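Local coordinates for Lmo2349 protein (Listeria monocytogenes, PDB 4GVO) that probably serves as the extracellular solute-binding component of an ABC transporter for L-cystine, capturing the amino acid for delivery to the membrane, at residues K135-Q140 against F144-E149; K114-K119 against A165-S170; K44-Y49 against D214-S219; E37-I42 against V198-G203. All blocks are in the same frame, centred on the assembly; numbering follows the deposited sequence. Where two conformers were deposited one is given.

The four contacts fall into two pairs on opposite sides of the chain's centre. Contacts 1 and 2 have centres about 8 Å apart and touch: Glu145 N lies 3.0 Å from Lys119 O, a probable hydrogen bond at the start of the pairing of strands 120-123 and 145-148. Contacts 3 and 4, centred about 10 Å apart, share a hydrophobic core in which Ala216 CB meets Ile42 CG2 at 3.9 Å. Contacts 2 and 4, centred about 32 Å apart, both reach the same mixed sheet. None forms the ligand pocket: the side chains of Ile146 in contact 1 and Phe200 in contact 4 lie about 13 and 12 Å from the bound histidine. Contact 3 instead carries part of a sodium site.

Contact 1 (K135-Q140 against F144-E149); sequences KINEEQ and FEIAYE
Asn137, in the last turn of helix 128-139, faces Phe144 at the entry to strand 145-148, and their CA atoms, 6.4 Å apart, mark the closest backbone approach. The Asn137 amide grips the backbone of Phe144 at two points. Its OD1 accepts a hydrogen bond from Phe144 N at 3.1 Å, nearly straight at 163°, while its ND2 donates to Phe144 O at 2.9 Å, approaching from above that carbonyl's plane. The same amide stacks on the aromatic ring, the two planes 23° apart, and Asn137 CB makes a CH-pi contact 4.0 Å from the ring centroid. This overlap follows from chi1 of Phe144 (63°), which sets CG between its own N and carbonyl carbon and tucks the ring beneath the amide that holds its backbone. At the ring's edge stand Ile136 CG2 and Gln140 NE2, the latter 3.7 Å from Phe144 CE2; the Gln140 amide is fixed by hydrogen bonds to Thr113 and Asn143. Ile146 CD1 adds an apolar flank 4.1 Å from Asn137 CB. The contact lies where the chain passes from helix 128-139 into strand 145-148, the second half of a beta-alpha-beta crossover from strand 120-123.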
# COMPACT_ATOMS: atom_id res chain seq x y z
N LYS A 135 -10.17 12.35 8.12
CA LYS A 135 -9.81 13.27 9.19
C LYS A 135 -9.75 14.70 8.67
O LYS A 135 -10.17 15.63 9.36
CB LYS A 135 -8.51 12.86 9.81
CG LYS A 135 -8.59 11.59 10.63
CD LYS A 135 -7.21 11.23 11.07
CE LYS A 135 -7.22 10.05 12.01
NZ LYS A 135 -5.86 9.58 12.32
N ILE A 136 -9.21 14.90 7.47
CA ILE A 136 -9.17 16.23 6.89
C ILE A 136 -10.55 16.80 6.58
O ILE A 136 -10.82 17.95 6.82
CB ILE A 136 -8.29 16.25 5.62
CG1 ILE A 136 -6.82 15.94 6.01
CG2 ILE A 136 -8.42 17.56 4.81
CD1 ILE A 136 -5.98 15.47 4.84
N ASN A 137 -11.44 15.96 6.06
CA ASN A 137 -12.80 16.36 5.84
C ASN A 137 -13.44 16.87 7.13
O ASN A 137 -14.05 17.94 7.14
CB ASN A 137 -13.59 15.21 5.16
CG ASN A 137 -14.78 15.68 4.36
OD1 ASN A 137 -14.97 16.87 4.13
ND2 ASN A 137 -15.65 14.74 3.99
N GLU A 138 -13.27 16.11 8.21
CA GLU A 138 -13.85 16.50 9.48
C GLU A 138 -13.25 17.84 9.94
O GLU A 138 -13.99 18.75 10.38
CB GLU A 138 -13.60 15.37 10.49
CG GLU A 138 -14.26 15.67 11.82
CD GLU A 138 -13.99 14.61 12.85
OE1 GLU A 138 -12.86 14.08 12.90
OE2 GLU A 138 -14.92 14.34 13.62
N GLU A 139 -11.95 17.98 9.81
CA GLU A 139 -11.29 19.26 10.15
C GLU A 139 -11.85 20.45 9.40
O GLU A 139 -11.92 21.55 9.93
CB GLU A 139 -9.80 19.11 9.86
CG GLU A 139 -8.95 20.37 10.05
CD GLU A 139 -7.55 20.20 9.51
OE1 GLU A 139 -7.14 19.02 9.32
OE2 GLU A 139 -6.88 21.24 9.28
N GLN A 140 -12.30 20.20 8.15
CA GLN A 140 -12.84 21.20 7.26
C GLN A 140 -14.37 21.34 7.35
O GLN A 140 -15.00 21.96 6.49
CB GLN A 140 -12.38 20.93 5.82
CG GLN A 140 -10.88 21.09 5.68
CD GLN A 140 -10.29 20.95 4.28
OE1 GLN A 140 -9.06 21.08 4.12
NE2 GLN A 140 -11.13 20.65 3.28
N PHE A 144 -16.25 18.36 1.78
CA PHE A 144 -16.14 17.59 0.58
C PHE A 144 -16.75 16.22 0.75
O PHE A 144 -17.17 15.86 1.84
CB PHE A 144 -14.72 17.58 -0.03
CG PHE A 144 -13.65 16.97 0.81
CD1 PHE A 144 -13.31 15.66 0.64
CD2 PHE A 144 -12.90 17.75 1.70
CE1 PHE A 144 -12.28 15.09 1.35
CE2 PHE A 144 -11.86 17.17 2.43
CZ PHE A 144 -11.56 15.83 2.25
N GLU A 145 -16.87 15.49 -0.34
CA GLU A 145 -17.43 14.13 -0.38
C GLU A 145 -16.32 13.15 -0.59
O GLU A 145 -15.50 13.37 -1.46
CB GLU A 145 -18.44 13.99 -1.53
CG GLU A 145 -19.00 12.57 -1.63
CD GLU A 145 -19.97 12.38 -2.79
OE1 GLU A 145 -20.28 13.37 -3.50
OE2 GLU A 145 -20.45 11.23 -2.95
N ILE A 146 -16.31 12.06 0.20
CA ILE A 146 -15.39 10.96 0.03
C ILE A 146 -16.23 9.75 -0.42
O ILE A 146 -17.23 9.38 0.22
CB ILE A 146 -14.60 10.60 1.30
CG1 ILE A 146 -13.71 11.76 1.75
CG2 ILE A 146 -13.73 9.38 1.07
CD1 ILE A 146 -13.09 11.64 3.13
N ALA A 147 -15.81 9.17 -1.53
CA ALA A 147 -16.44 7.97 -2.08
C ALA A 147 -15.39 6.90 -2.29
O ALA A 147 -14.20 7.16 -2.32
CB ALA A 147 -17.11 8.29 -3.41
N TYR A 148 -15.83 5.66 -2.44
CA TYR A 148 -14.93 4.54 -2.57
C TYR A 148 -14.99 3.96 -3.97
O TYR A 148 -16.09 3.82 -4.53
CB TYR A 148 -15.22 3.49 -1.49
CG TYR A 148 -15.07 4.09 -0.10
CD1 TYR A 148 -13.84 4.61 0.29
CD2 TYR A 148 -16.14 4.18 0.79
CE1 TYR A 148 -13.67 5.22 1.52
CE2 TYR A 148 -15.98 4.80 2.04
CZ TYR A 148 -14.74 5.31 2.39
OH TYR A 148 -14.56 5.91 3.61
N GLU A 149 -13.84 3.67 -4.57
CA GLU A 149 -13.82 3.14 -5.94
C GLU A 149 -14.48 1.78 -6.02
O GLU A 149 -14.50 1.00 -5.06
CB GLU A 149 -12.41 3.06 -6.50
CG GLU A 149 -11.56 2.02 -5.78
CD GLU A 149 -10.18 1.79 -6.36
OE1 GLU A 149 -9.92 2.14 -7.55
OE2 GLU A 149 -9.34 1.20 -5.61

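Contact 2 (K114-K119 against A165-S170); sequences KDLAGK and ADATIS
Asp166 and Lys119 supply most of the buried surface, and their CA atoms, 6.2 Å apart, are the nearest pair between the two backbones. The side chains cross at about a right angle, so the carboxylate rests against the aliphatic part of the lysine instead of meeting its ammonium group. Asp166 OD2 comes within 3.3 Å of Lys119 CB, and Asp166 CG lies 3.8 Å from Lys119 CD. That oxygen also accepts a hydrogen bond from the backbone N of Arg120, which fixes the rotation of the carboxylate. The other oxygen, OD1, is 4.4 Å from Lys119 NZ, beyond a direct salt bridge. One water spans the interval: it accepts from Lys119 NZ at 2.8 Å and donates to Asp166 OD1 at 2.8 Å, so the water probably relays the attraction between the two charges. The lysine, extended beyond CG, carries its amine far enough along to meet this water.

Leu116 forms the apolar half of the contact. Its CD2 branch touches Ala167 CB at 4.1 Å, and the side chain also packs on Val121, Ile110 and Phe144. A type II beta turn from Leu116 to Lys119, closed by the bond from Lys119 N to Leu116 O (2.9 Å), brings both side chains to bear on the second segment, with Gly118 taking the positive phi of 77° at its third position. Backbone bonds pair Asp166 with Arg120 and Ala167 with Ile122, placing the contact where a tight turn enters strand 120-123 in an alpha/beta lobe of the periplasmic binding protein fold.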
# COMPACT_ATOMS: atom_id res chain seq x y z
N LYS A 114 -8.06 22.38 1.17
CA LYS A 114 -9.12 23.39 1.22
C LYS A 114 -9.76 23.56 -0.18
O LYS A 114 -10.95 23.88 -0.28
CB LYS A 114 -8.60 24.73 1.74
CG LYS A 114 -8.10 24.70 3.18
CD LYS A 114 -7.49 26.03 3.62
CE LYS A 114 -6.80 25.85 4.93
NZ LYS A 114 -7.79 25.37 5.94
N ASP A 115 -9.00 23.29 -1.25
CA ASP A 115 -9.49 23.40 -2.61
C ASP A 115 -10.45 22.29 -2.99
O ASP A 115 -10.99 22.30 -4.09
CB ASP A 115 -8.35 23.46 -3.61
CG ASP A 115 -7.31 24.57 -3.34
OD1 ASP A 115 -7.62 25.60 -2.69
OD2 ASP A 115 -6.13 24.40 -3.79
N LEU A 116 -10.66 21.31 -2.12
CA LEU A 116 -11.64 20.27 -2.33
C LEU A 116 -13.05 20.65 -1.95
O LEU A 116 -13.95 19.85 -2.17
CB LEU A 116 -11.25 19.01 -1.53
CG LEU A 116 -9.89 18.39 -1.87
CD1 LEU A 116 -9.60 17.28 -0.86
CD2 LEU A 116 -9.92 17.84 -3.28
N ALA A 117 -13.28 21.86 -1.45
CA ALA A 117 -14.61 22.24 -1.02
C ALA A 117 -15.60 22.04 -2.17
O ALA A 117 -15.37 22.54 -3.30
CB ALA A 117 -14.62 23.68 -0.54
N GLY A 118 -16.69 21.31 -1.90
CA GLY A 118 -17.73 21.05 -2.89
C GLY A 118 -17.40 19.99 -3.94
O GLY A 118 -18.17 19.82 -4.86
N LYS A 119 -16.26 19.34 -3.79
CA LYS A 119 -15.77 18.37 -4.74
C LYS A 119 -15.85 16.95 -4.18
O LYS A 119 -16.29 16.73 -3.06
CB LYS A 119 -14.33 18.71 -5.17
CG LYS A 119 -14.36 20.01 -5.99
CD LYS A 119 -13.04 20.36 -6.60
CE LYS A 119 -13.20 21.48 -7.61
NZ LYS A 119 -11.98 21.73 -8.43
N ALA A 165 -14.90 11.92 -10.25
CA ALA A 165 -14.08 12.26 -9.09
C ALA A 165 -13.17 13.41 -9.48
O ALA A 165 -12.63 13.41 -10.58
CB ALA A 165 -13.25 11.08 -8.61
N ASP A 166 -12.94 14.35 -8.56
CA ASP A 166 -12.01 15.46 -8.75
C ASP A 166 -10.57 15.09 -8.35
O ASP A 166 -9.61 15.64 -8.88
CB ASP A 166 -12.51 16.62 -7.93
CG ASP A 166 -13.85 17.15 -8.42
OD1 ASP A 166 -13.83 17.88 -9.44
OD2 ASP A 166 -14.89 16.80 -7.81
N ALA A 167 -10.43 14.18 -7.39
CA ALA A 167 -9.13 13.82 -6.83
C ALA A 167 -9.19 12.46 -6.20
O ALA A 167 -10.29 11.95 -5.93
CB ALA A 167 -8.64 14.84 -5.78
N THR A 168 -8.00 11.88 -6.04
CA THR A 168 -7.81 10.72 -5.18
C THR A 168 -6.63 11.04 -4.24
O THR A 168 -6.18 12.20 -4.18
CB THR A 168 -7.57 9.44 -6.02
OG1 THR A 168 -7.54 8.30 -5.16
CG2 THR A 168 -6.29 9.49 -6.83
N ILE A 169 -6.14 10.02 -3.53
CA ILE A 169 -4.95 10.14 -2.70
C ILE A 169 -4.05 8.96 -3.04
O ILE A 169 -4.52 7.83 -3.15
CB ILE A 169 -5.30 10.26 -1.21
CG1 ILE A 169 -4.06 10.64 -0.38
CG2 ILE A 169 -6.06 9.04 -0.64
CD1 ILE A 169 -4.41 11.01 1.04
N SER A 170 -2.78 9.25 -3.31
CA SER A 170 -1.86 8.22 -3.76
C SER A 170 -0.42 8.57 -3.45
O SER A 170 -0.17 9.56 -2.75
CB SER A 170 -2.02 7.88 -5.27
OG SER A 170 -1.44 6.56 -5.53
O HOH W 1 -11.62 19.46 -10.07

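Contact 3 (K44-Y49 against D214-S219); sequences KRLPGY and DEALQS. With NA (sodium ion), chain D.
Arg45 and Ala216 bring the backbones closest, their CA atoms 5.9 Å apart, just where the chain leaves helix 34-44. Arg45 CB packs against Ala216 CB, and the side chain then runs extended from CG to NE along helix 207-222. Ser219 has two conformers; in the one described, Arg45 NH1 donates to Ser219 OG at 3.2 Å (149° at the hydrogen), the oxygen at the guanidinium edge but tilted 22° from its plane. In that conformer Ser219 OG also donates to Ala216 O at 2.8 Å, a bond back into the preceding helical turn, made possible by chi1 of 72°, which sets OG between the backbone N and carbonyl carbon. The remaining guanidinium nitrogens form salt bridges, NE with Glu41 and NH2 with Asp223. Leu46 follows, its CG 4.1 Å from Ala216 CB, so the alanine methyl is met by two successive residues. From here a type I beta turn runs through Pro47 and Gly48 to Tyr49, closed by a bond from Tyr49 N to Leu46 O. This turn directs two carbonyls at the sodium ion, Leu46 O at 2.3 Å and Tyr49 O at 2.2 Å; a water, Asp43 O and Asp43 OD1 complete five ligands. The chemistry implies two separate ties: apolar contact on Ala216 and the Arg45-Asp223 salt bridge join loop to helix 207-222, while sodium, its charge probably offset by Asp43, holds the turn to the end of its own helix.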
# COMPACT_ATOMS: atom_id res chain seq x y z
N LYS A 44 13.10 -17.81 2.47
CA LYS A 44 14.33 -18.49 2.15
C LYS A 44 15.34 -18.40 3.33
O LYS A 44 16.12 -19.33 3.57
CB LYS A 44 14.83 -17.90 0.83
CG LYS A 44 16.20 -18.28 0.36
CD LYS A 44 16.60 -17.38 -0.81
CE LYS A 44 15.58 -17.42 -1.94
NZ LYS A 44 15.83 -16.34 -2.97
N ARG A 45 15.29 -17.28 4.05
CA ARG A 45 16.17 -17.00 5.12
C ARG A 45 15.68 -17.42 6.49
O ARG A 45 16.36 -17.19 7.51
CB ARG A 45 16.54 -15.51 5.09
CG ARG A 45 17.16 -15.15 3.75
CD ARG A 45 17.68 -13.74 3.75
NE ARG A 45 18.08 -13.34 2.39
CZ ARG A 45 19.10 -12.56 2.11
NH1 ARG A 45 19.85 -12.08 3.10
NH2 ARG A 45 19.34 -12.22 0.88
N LEU A 46 14.54 -18.11 6.54
CA LEU A 46 13.96 -18.58 7.81
C LEU A 46 13.65 -20.06 7.66
O LEU A 46 12.53 -20.45 7.29
CB LEU A 46 12.69 -17.79 8.11
CG LEU A 46 12.93 -16.33 8.59
CD1 LEU A 46 11.56 -15.64 8.76
CD2 LEU A 46 13.75 -16.21 9.88
N PRO A 47 14.64 -20.90 7.91
CA PRO A 47 14.41 -22.33 7.71
C PRO A 47 13.40 -22.98 8.65
O PRO A 47 12.84 -24.03 8.31
CB PRO A 47 15.81 -22.93 7.87
CG PRO A 47 16.60 -21.95 8.65
CD PRO A 47 16.03 -20.60 8.30
N GLY A 48 13.09 -22.32 9.76
CA GLY A 48 12.08 -22.86 10.68
C GLY A 48 10.65 -22.53 10.30
O GLY A 48 9.71 -22.90 11.00
N TYR A 49 10.47 -21.83 9.18
CA TYR A 49 9.15 -21.38 8.79
C TYR A 49 8.96 -21.68 7.29
O TYR A 49 9.92 -21.71 6.53
CB TYR A 49 9.00 -19.89 9.02
CG TYR A 49 9.02 -19.50 10.48
CD1 TYR A 49 7.87 -19.56 11.25
CD2 TYR A 49 10.19 -19.13 11.10
CE1 TYR A 49 7.88 -19.22 12.60
CE2 TYR A 49 10.21 -18.77 12.45
CZ TYR A 49 9.04 -18.80 13.18
OH TYR A 49 9.03 -18.45 14.51
N ASP A 214 11.99 -9.56 11.17
CA ASP A 214 12.96 -8.46 11.26
C ASP A 214 14.38 -8.92 11.04
O ASP A 214 15.13 -8.24 10.36
CB ASP A 214 12.89 -7.74 12.62
CG ASP A 214 11.69 -6.83 12.75
OD1 ASP A 214 11.31 -6.28 11.68
OD2 ASP A 214 11.24 -6.58 13.92
N GLU A 215 14.75 -10.08 11.57
CA GLU A 215 16.09 -10.62 11.36
C GLU A 215 16.33 -10.89 9.88
O GLU A 215 17.34 -10.50 9.29
CB GLU A 215 16.28 -11.89 12.21
CG GLU A 215 16.40 -11.61 13.68
CD GLU A 215 16.25 -12.83 14.59
OE1 GLU A 215 15.98 -13.96 14.11
OE2 GLU A 215 16.38 -12.67 15.82
N ALA A 216 15.36 -11.53 9.25
CA ALA A 216 15.49 -11.83 7.84
C ALA A 216 15.54 -10.55 6.99
O ALA A 216 16.38 -10.41 6.09
CB ALA A 216 14.34 -12.72 7.39
N LEU A 217 14.62 -9.62 7.25
CA LEU A 217 14.57 -8.39 6.49
C LEU A 217 15.88 -7.61 6.70
O LEU A 217 16.38 -7.02 5.75
CB LEU A 217 13.36 -7.54 6.91
CG LEU A 217 13.03 -6.32 6.03
CD1 LEU A 217 13.14 -6.51 4.53
CD2 LEU A 217 11.63 -5.80 6.43
N GLN A 218 16.42 -7.55 7.92
CA GLN A 218 17.66 -6.83 8.12
C GLN A 218 18.79 -7.44 7.29
O GLN A 218 19.61 -6.73 6.75
CB GLN A 218 18.06 -6.83 9.60
CG GLN A 218 19.20 -5.87 9.89
CD GLN A 218 18.79 -4.43 9.59
OE1 GLN A 218 17.81 -3.94 10.16
NE2 GLN A 218 19.51 -3.76 8.71
N SER A 219 18.84 -8.77 7.21
CA SER A 219 19.88 -9.40 6.37
C SER A 219 19.69 -9.11 4.89
O SER A 219 20.66 -8.98 4.14
CB SER A 219 19.97 -10.90 6.64
OG SER A 219 18.88 -11.62 6.13
NA NA D . 11.45 -20.74 5.28
O HOH W 2 12.51 -22.43 4.17

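Contact 4 (E37-I42 against V198-G203); sequences ELVKEI and VYFMLG
Phe200 alone meets Leu38, Val39 and Ile42, pushing the far end of its ring against one face of helix 34-44. The tight part is confined to three ring carbons. Ile42 CD1 comes closest, 3.6 Å from Phe200 CE2 and 3.7 Å from Phe200 CZ, the two side chains reaching toward each other from opposite directions. Val39 CG2 lies 3.7 Å from Phe200 CE1 on the other flank, and Leu38 CD2 touches Phe200 CZ at 3.9 Å. The three aliphatic branches thus meet ring carbons CE1, CE2 and CZ obliquely. Chi1 of Phe200 (-59°), with CG anti to the carbonyl carbon, sends the ring across to the helix.

Away from that tip the segments are loosely related. The nearest CA atoms, those of Val39 and Phe200, are 9.6 Å apart, no hydrogen bond crosses, and only 134 Å² is buried in all. On the helix side turned from the ring, Lys40 is exposed, while Glu41 pairs with Lys44. Other elements complete the burial of the ring: Tyr94 stacks on it and Val213 of helix 207-222 touches it, while Asn90 OD1 accepts from the backbone N of Phe200. Ile42 and Val39 also pack on Phe51 of strand 49-55. Phe200 thus fills part of the hydrophobic core between helix 34-44 and the mixed sheet, a helix-on-sheet layer characteristic of the alpha/beta lobes of periplasmic binding proteins.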
# COMPACT_ATOMS: atom_id res chain seq x y z
N GLU A 37 7.57 -11.05 -3.62
CA GLU A 37 8.95 -11.48 -3.76
C GLU A 37 9.76 -11.23 -2.48
O GLU A 37 10.62 -12.04 -2.12
CB GLU A 37 9.60 -10.87 -4.99
CG GLU A 37 8.89 -11.33 -6.28
CD GLU A 37 8.90 -12.82 -6.56
OE1 GLU A 37 9.79 -13.55 -6.06
OE2 GLU A 37 8.04 -13.29 -7.34
N LEU A 38 9.46 -10.14 -1.77
CA LEU A 38 10.14 -9.91 -0.48
C LEU A 38 9.79 -11.02 0.51
O LEU A 38 10.66 -11.52 1.19
CB LEU A 38 9.81 -8.53 0.10
CG LEU A 38 10.49 -8.19 1.41
CD1 LEU A 38 12.01 -8.26 1.30
CD2 LEU A 38 10.01 -6.82 1.83
N VAL A 39 8.53 -11.38 0.64
CA VAL A 39 8.12 -12.46 1.53
C VAL A 39 8.83 -13.77 1.14
O VAL A 39 9.26 -14.53 2.00
CB VAL A 39 6.58 -12.62 1.56
CG1 VAL A 39 6.21 -13.92 2.27
CG2 VAL A 39 5.96 -11.43 2.25
N LYS A 40 8.93 -14.06 -0.14
CA LYS A 40 9.64 -15.27 -0.59
C LYS A 40 11.12 -15.26 -0.20
O LYS A 40 11.69 -16.27 0.16
CB LYS A 40 9.45 -15.50 -2.09
CG LYS A 40 8.02 -15.84 -2.50
CD LYS A 40 7.89 -16.15 -3.99
CE LYS A 40 6.53 -16.72 -4.35
NZ LYS A 40 6.58 -17.30 -5.73
N GLU A 41 11.74 -14.10 -0.29
CA GLU A 41 13.12 -13.92 0.14
C GLU A 41 13.27 -14.10 1.65
O GLU A 41 14.21 -14.73 2.12
CB GLU A 41 13.65 -12.57 -0.33
CG GLU A 41 15.13 -12.36 -0.09
CD GLU A 41 16.00 -13.33 -0.89
OE1 GLU A 41 15.59 -13.78 -1.98
OE2 GLU A 41 17.08 -13.67 -0.39
N ILE A 42 12.31 -13.59 2.42
CA ILE A 42 12.29 -13.79 3.84
C ILE A 42 12.15 -15.27 4.18
O ILE A 42 12.88 -15.81 5.03
CB ILE A 42 11.14 -12.96 4.48
CG1 ILE A 42 11.54 -11.50 4.49
CG2 ILE A 42 10.83 -13.43 5.87
CD1 ILE A 42 10.39 -10.55 4.74
N VAL A 198 6.19 1.59 5.54
CA VAL A 198 5.50 0.34 5.22
C VAL A 198 6.17 -0.81 5.99
O VAL A 198 7.41 -0.93 5.99
CB VAL A 198 5.57 0.09 3.70
CG1 VAL A 198 5.29 -1.39 3.35
CG2 VAL A 198 4.62 1.05 2.95
N TYR A 199 5.35 -1.63 6.62
CA TYR A 199 5.76 -2.74 7.41
C TYR A 199 4.81 -3.92 7.18
O TYR A 199 3.72 -3.75 6.67
CB TYR A 199 5.72 -2.40 8.89
CG TYR A 199 6.49 -1.17 9.33
CD1 TYR A 199 5.92 0.10 9.22
CD2 TYR A 199 7.74 -1.28 9.89
CE1 TYR A 199 6.58 1.22 9.64
CE2 TYR A 199 8.43 -0.16 10.28
CZ TYR A 199 7.83 1.09 10.17
OH TYR A 199 8.49 2.20 10.59
N PHE A 200 5.22 -5.10 7.65
CA PHE A 200 4.28 -6.21 7.79
C PHE A 200 3.40 -6.03 9.03
O PHE A 200 3.81 -5.40 10.00
CB PHE A 200 5.03 -7.54 7.89
CG PHE A 200 5.89 -7.81 6.69
CD1 PHE A 200 5.31 -8.16 5.50
CD2 PHE A 200 7.29 -7.71 6.74
CE1 PHE A 200 6.05 -8.40 4.38
CE2 PHE A 200 8.06 -7.91 5.59
CZ PHE A 200 7.44 -8.29 4.42
N MET A 201 2.19 -6.58 8.96
CA MET A 201 1.30 -6.55 10.07
C MET A 201 1.01 -7.94 10.54
O MET A 201 0.81 -8.85 9.72
CB MET A 201 -0.02 -5.84 9.71
CG MET A 201 0.21 -4.38 9.37
SD MET A 201 -1.30 -3.47 8.97
CE MET A 201 -2.22 -3.63 10.50
N LEU A 202 0.99 -8.11 11.85
CA LEU A 202 0.80 -9.42 12.49
C LEU A 202 -0.20 -9.28 13.64
O LEU A 202 -0.53 -8.21 14.07
CB LEU A 202 2.14 -9.93 13.04
CG LEU A 202 3.31 -10.03 12.06
CD1 LEU A 202 4.17 -8.75 12.04
CD2 LEU A 202 4.17 -11.25 12.39
N GLY A 203 -0.62 -10.42 14.18
CA GLY A 203 -1.34 -10.39 15.45
C GLY A 203 -0.44 -10.00 16.59
O GLY A 203 0.76 -10.28 16.56